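Local coordinates for acetate kinase (Entamoeba histolytica, PDB 4H0O), which interconverts acetate and acetyl phosphate as a pyrophosphate-dependent acetate kinase of the ASKHA superfamily, probably using magnesium, at residues His73-Lys85 with Ser132-Leu144. Sequence-based numbering, arbitrary orientation.
Sequences HPQAAKLIIQFLK and SSFGVIEISMKEL
Two flat groups mark the ends of this contact, the imidazole of H73 and the carboxylate of E143. The imidazole is met obliquely by S132 CB, and the closer touch there is aliphatic, H73 CB against V136 CG2 at 3.6 Å. At the C-terminal end K78 NZ comes down from above the carboxylate plane of E143, 52° out of it, and makes a salt bridge to E143 OE2 at 3.1 Å. K78 gets there with CG anti to its backbone N and a bend at chi2, while E143 folds back at its own chi2, which brings the carboxylate up to the lysine. The other oxygen, OE1, accepts a hydrogen bond from a water that in turn accepts one from K85 NZ. That same ammonium, at the end of an extended chain, donates to the backbone carbonyl of E143, with K85 NZ 3.3 Å from E143 O and a C=O...N angle of 153°. Two lysines, two turns apart, thus both reach E143 at the end of helix 132-143. Between these polar and aromatic ends runs an apolar seam. A77 CB sits between V136 CG1 and I139 CG2, the latter 3.8 Å away; P74 CB lies 3.8 Å from G135 O and also touches I139; and I81 meets L144 tip to tip, I81 CG2 to L144 CD2, 3.9 Å. The segments illustrate a helix pair crossing at -34° with axes 8.4 Å apart, the short residues A77 and G135 lining the interface. Both helices lie on the mixed sheet of the actin-like fold: H73 and A77 rest on L26 of strand 26-31, V136 and S140 on F19 of strand 16-21, and S140 also reaches V94 and H96 of strand 93-98.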
loop_
_atom_site.group_PDB
_atom_site.type_symbol
_atom_site.label_atom_id
_atom_site.label_comp_id
_atom_site.label_asym_id
_atom_site.label_seq_id
_atom_site.Cartn_x
_atom_site.Cartn_y
_atom_site.Cartn_z
ATOM N N HIS B 73 6.224 34.976 11.689
ATOM C CA HIS B 73 6.653 34.982 10.295
ATOM C C HIS B 73 6.354 36.286 9.526
ATOM O O HIS B 73 7.265 36.856 8.923
ATOM C CB HIS B 73 6.151 33.735 9.555
ATOM C CG HIS B 73 6.716 32.455 10.084
ATOM N ND1 HIS B 73 8.063 32.163 10.049
ATOM C CD2 HIS B 73 6.116 31.382 10.657
ATOM C CE1 HIS B 73 8.269 30.971 10.580
ATOM N NE2 HIS B 73 7.104 30.476 10.955
ATOM N N PRO B 74 5.093 36.768 9.544
ATOM C CA PRO B 74 4.843 38.008 8.792
ATOM C C PRO B 74 5.603 39.234 9.322
ATOM O O PRO B 74 5.957 40.108 8.528
ATOM C CB PRO B 74 3.329 38.212 8.934
ATOM C CG PRO B 74 2.944 37.430 10.144
ATOM C CD PRO B 74 3.860 36.243 10.158
ATOM N N GLN B 75 5.844 39.300 10.630
ATOM C CA GLN B 75 6.638 40.385 11.205
ATOM C C GLN B 75 8.071 40.330 10.689
ATOM O O GLN B 75 8.655 41.353 10.330
ATOM C CB GLN B 75 6.631 40.319 12.734
ATOM C CG GLN B 75 5.326 40.759 13.388
ATOM C CD GLN B 75 5.176 40.219 14.803
ATOM O OE1 GLN B 75 6.051 39.510 15.306
ATOM N NE2 GLN B 75 4.060 40.544 15.445
ATOM N N ALA B 76 8.636 39.127 10.658
ATOM C CA ALA B 76 9.977 38.937 10.125
ATOM C C ALA B 76 10.012 39.305 8.644
ATOM O O ALA B 76 10.947 39.957 8.182
ATOM C CB ALA B 76 10.429 37.505 10.326
ATOM N N ALA B 77 8.986 38.885 7.910
ATOM C CA ALA B 77 8.884 39.174 6.482
ATOM C C ALA B 77 8.972 40.671 6.209
ATOM O O ALA B 77 9.746 41.109 5.354
ATOM C CB ALA B 77 7.598 38.610 5.921
ATOM N N LYS B 78 8.176 41.446 6.942
ATOM C CA LYS B 78 8.171 42.902 6.820
ATOM C C LYS B 78 9.551 43.509 7.071
ATOM O O LYS B 78 10.036 44.327 6.282
ATOM C CB LYS B 78 7.150 43.511 7.787
ATOM C CG LYS B 78 7.269 45.020 7.955
ATOM C CD LYS B 78 5.905 45.664 8.181
ATOM C CE LYS B 78 6.001 47.185 8.170
ATOM N NZ LYS B 78 4.666 47.831 8.001
ATOM N N LEU B 79 10.179 43.100 8.167
ATOM C CA LEU B 79 11.488 43.627 8.543
ATOM C C LEU B 79 12.576 43.203 7.552
ATOM O O LEU B 79 13.543 43.934 7.330
ATOM C CB LEU B 79 11.848 43.210 9.976
ATOM C CG LEU B 79 11.445 44.168 11.105
ATOM C CD1 LEU B 79 10.002 44.631 10.972
ATOM C CD2 LEU B 79 11.660 43.527 12.469
ATOM N N ILE B 80 12.408 42.027 6.952
ATOM C CA ILE B 80 13.317 41.560 5.908
ATOM C C ILE B 80 13.214 42.454 4.671
ATOM O O ILE B 80 14.225 42.923 4.141
ATOM C CB ILE B 80 13.026 40.092 5.518
ATOM C CG1 ILE B 80 13.512 39.140 6.615
ATOM C CG2 ILE B 80 13.695 39.740 4.195
ATOM C CD1 ILE B 80 13.074 37.698 6.422
ATOM N N ILE B 81 11.981 42.682 4.223
ATOM C CA ILE B 81 11.694 43.550 3.085
ATOM C C ILE B 81 12.224 44.964 3.330
ATOM O O ILE B 81 12.777 45.600 2.427
ATOM C CB ILE B 81 10.169 43.595 2.808
ATOM C CG1 ILE B 81 9.680 42.233 2.304
ATOM C CG2 ILE B 81 9.822 44.688 1.807
ATOM C CD1 ILE B 81 8.170 42.108 2.222
ATOM N N GLN B 82 12.061 45.443 4.559
ATOM C CA GLN B 82 12.561 46.755 4.951
ATOM C C GLN B 82 14.088 46.828 4.873
ATOM O O GLN B 82 14.643 47.826 4.411
ATOM C CB GLN B 82 12.079 47.098 6.363
ATOM C CG GLN B 82 12.728 48.329 6.976
ATOM C CD GLN B 82 12.029 48.771 8.249
ATOM O OE1 GLN B 82 10.808 48.661 8.368
ATOM N NE2 GLN B 82 12.802 49.270 9.209
ATOM N N PHE B 83 14.758 45.769 5.318
ATOM C CA PHE B 83 16.216 45.704 5.277
ATOM C C PHE B 83 16.740 45.797 3.850
ATOM O O PHE B 83 17.736 46.473 3.590
ATOM C CB PHE B 83 16.713 44.409 5.922
ATOM C CG PHE B 83 18.167 44.101 5.650
ATOM C CD1 PHE B 83 19.168 44.653 6.438
ATOM C CD2 PHE B 83 18.530 43.244 4.620
ATOM C CE1 PHE B 83 20.503 44.364 6.196
ATOM C CE2 PHE B 83 19.864 42.953 4.371
ATOM C CZ PHE B 83 20.849 43.514 5.159
ATOM N N LEU B 84 16.074 45.101 2.933
ATOM C CA LEU B 84 16.501 45.059 1.539
ATOM C C LEU B 84 16.340 46.421 0.862
ATOM O O LEU B 84 17.166 46.812 0.034
ATOM C CB LEU B 84 15.729 43.977 0.778
ATOM C CG LEU B 84 15.917 42.557 1.319
ATOM C CD1 LEU B 84 14.906 41.588 0.722
ATOM C CD2 LEU B 84 17.336 42.071 1.059
ATOM N N LYS B 85 15.276 47.138 1.219
ATOM C CA LYS B 85 15.050 48.487 0.715
ATOM C C LYS B 85 16.142 49.429 1.206
ATOM O O LYS B 85 16.701 50.200 0.428
ATOM C CB LYS B 85 13.675 49.000 1.154
ATOM C CG LYS B 85 12.503 48.401 0.390
ATOM C CD LYS B 85 11.173 48.912 0.936
ATOM C CE LYS B 85 10.004 48.449 0.079
ATOM N NZ LYS B 85 8.695 48.903 0.628
ATOM N N SER B 132 0.713 29.838 8.014
ATOM C CA SER B 132 2.026 30.477 8.122
ATOM C C SER B 132 2.482 31.069 6.787
ATOM O O SER B 132 2.891 32.229 6.712
ATOM C CB SER B 132 3.073 29.482 8.630
ATOM O OG SER B 132 2.738 29.006 9.920
ATOM N N SER B 133 2.412 30.260 5.736
ATOM C CA SER B 133 2.760 30.716 4.400
ATOM C C SER B 133 1.778 31.776 3.906
ATOM O O SER B 133 2.160 32.685 3.171
ATOM C CB SER B 133 2.790 29.532 3.434
ATOM O OG SER B 133 3.146 29.954 2.131
ATOM N N PHE B 134 0.516 31.664 4.316
ATOM C CA PHE B 134 -0.499 32.634 3.900
ATOM C C PHE B 134 -0.239 34.008 4.513
ATOM O O PHE B 134 -0.286 35.023 3.812
ATOM C CB PHE B 134 -1.910 32.155 4.259
ATOM C CG PHE B 134 -3.007 33.035 3.716
ATOM C CD1 PHE B 134 -3.424 32.914 2.399
ATOM C CD2 PHE B 134 -3.625 33.982 4.525
ATOM C CE1 PHE B 134 -4.431 33.723 1.894
ATOM C CE2 PHE B 134 -4.633 34.792 4.025
ATOM C CZ PHE B 134 -5.037 34.662 2.708
ATOM N N GLY B 135 0.034 34.033 5.816
ATOM C CA GLY B 135 0.304 35.278 6.520
ATOM C C GLY B 135 1.461 36.043 5.904
ATOM O O GLY B 135 1.415 37.270 5.778
ATOM N N VAL B 136 2.501 35.310 5.515
ATOM C CA VAL B 136 3.667 35.903 4.869
ATOM C C VAL B 136 3.290 36.459 3.498
ATOM O O VAL B 136 3.726 37.548 3.127
ATOM C CB VAL B 136 4.819 34.885 4.741
ATOM C CG1 VAL B 136 5.956 35.450 3.897
ATOM C CG2 VAL B 136 5.329 34.490 6.117
ATOM N N ILE B 137 2.471 35.713 2.758
ATOM C CA ILE B 137 1.983 36.159 1.454
ATOM C C ILE B 137 1.173 37.459 1.553
ATOM O O ILE B 137 1.397 38.391 0.782
ATOM C CB ILE B 137 1.144 35.062 0.750
ATOM C CG1 ILE B 137 2.049 33.924 0.279
ATOM C CG2 ILE B 137 0.389 35.637 -0.436
ATOM C CD1 ILE B 137 1.311 32.773 -0.385
ATOM N N GLU B 138 0.244 37.522 2.503
ATOM C CA GLU B 138 -0.575 38.720 2.699
ATOM C C GLU B 138 0.250 39.965 3.034
ATOM O O GLU B 138 0.025 41.034 2.464
ATOM C CB GLU B 138 -1.648 38.485 3.768
ATOM C CG GLU B 138 -3.024 38.150 3.202
ATOM C CD GLU B 138 -4.127 38.209 4.248
ATOM O OE1 GLU B 138 -3.814 38.115 5.455
ATOM O OE2 GLU B 138 -5.307 38.354 3.860
ATOM N N ILE B 139 1.201 39.832 3.952
ATOM C CA ILE B 139 2.042 40.965 4.322
ATOM C C ILE B 139 3.001 41.337 3.183
ATOM O O ILE B 139 3.379 42.500 3.031
ATOM C CB ILE B 139 2.814 40.703 5.647
ATOM C CG1 ILE B 139 2.775 41.940 6.543
ATOM C CG2 ILE B 139 4.248 40.266 5.389
ATOM C CD1 ILE B 139 1.380 42.328 6.969
ATOM N N SER B 140 3.365 40.349 2.370
ATOM C CA SER B 140 4.316 40.557 1.283
ATOM C C SER B 140 3.666 41.337 0.142
ATOM O O SER B 140 4.298 42.194 -0.479
ATOM C CB SER B 140 4.842 39.211 0.783
ATOM O OG SER B 140 6.117 39.339 0.187
ATOM N N MET B 141 2.399 41.036 -0.125
ATOM C CA MET B 141 1.635 41.758 -1.135
ATOM C C MET B 141 1.437 43.215 -0.733
ATOM O O MET B 141 1.327 44.089 -1.588
ATOM C CB MET B 141 0.267 41.105 -1.352
ATOM C CG MET B 141 0.319 39.703 -1.940
ATOM S SD MET B 141 1.008 39.630 -3.608
ATOM C CE MET B 141 -0.345 40.316 -4.562
ATOM N N LYS B 142 1.392 43.471 0.571
ATOM C CA LYS B 142 1.125 44.815 1.073
ATOM C C LYS B 142 2.367 45.703 1.061
ATOM O O LYS B 142 2.297 46.874 0.684
ATOM C CB LYS B 142 0.543 44.754 2.487
ATOM C CG LYS B 142 0.084 46.107 3.006
ATOM C CD LYS B 142 -0.167 46.089 4.505
ATOM C CE LYS B 142 -0.560 47.474 5.003
ATOM N NZ LYS B 142 -0.625 47.538 6.489
ATOM N N GLU B 143 3.499 45.145 1.478
ATOM C CA GLU B 143 4.747 45.898 1.548
ATOM C C GLU B 143 5.392 46.057 0.174
ATOM O O GLU B 143 6.147 47.001 -0.055
ATOM C CB GLU B 143 5.725 45.236 2.522
ATOM C CG GLU B 143 5.234 45.203 3.961
ATOM C CD GLU B 143 5.027 46.590 4.538
ATOM O OE1 GLU B 143 5.921 47.447 4.372
ATOM O OE2 GLU B 143 3.968 46.825 5.157
ATOM N N LEU B 144 5.095 45.130 -0.733
ATOM C CA LEU B 144 5.568 45.221 -2.115
ATOM C C LEU B 144 4.405 45.091 -3.107
ATOM O O LEU B 144 4.335 44.121 -3.863
ATOM C CB LEU B 144 6.636 44.156 -2.392
ATOM C CG LEU B 144 7.891 44.221 -1.519
ATOM C CD1 LEU B 144 8.830 43.042 -1.770
ATOM C CD2 LEU B 144 8.621 45.526 -1.757
HETATM O O HOH W 1 8.784 48.336 3.644
#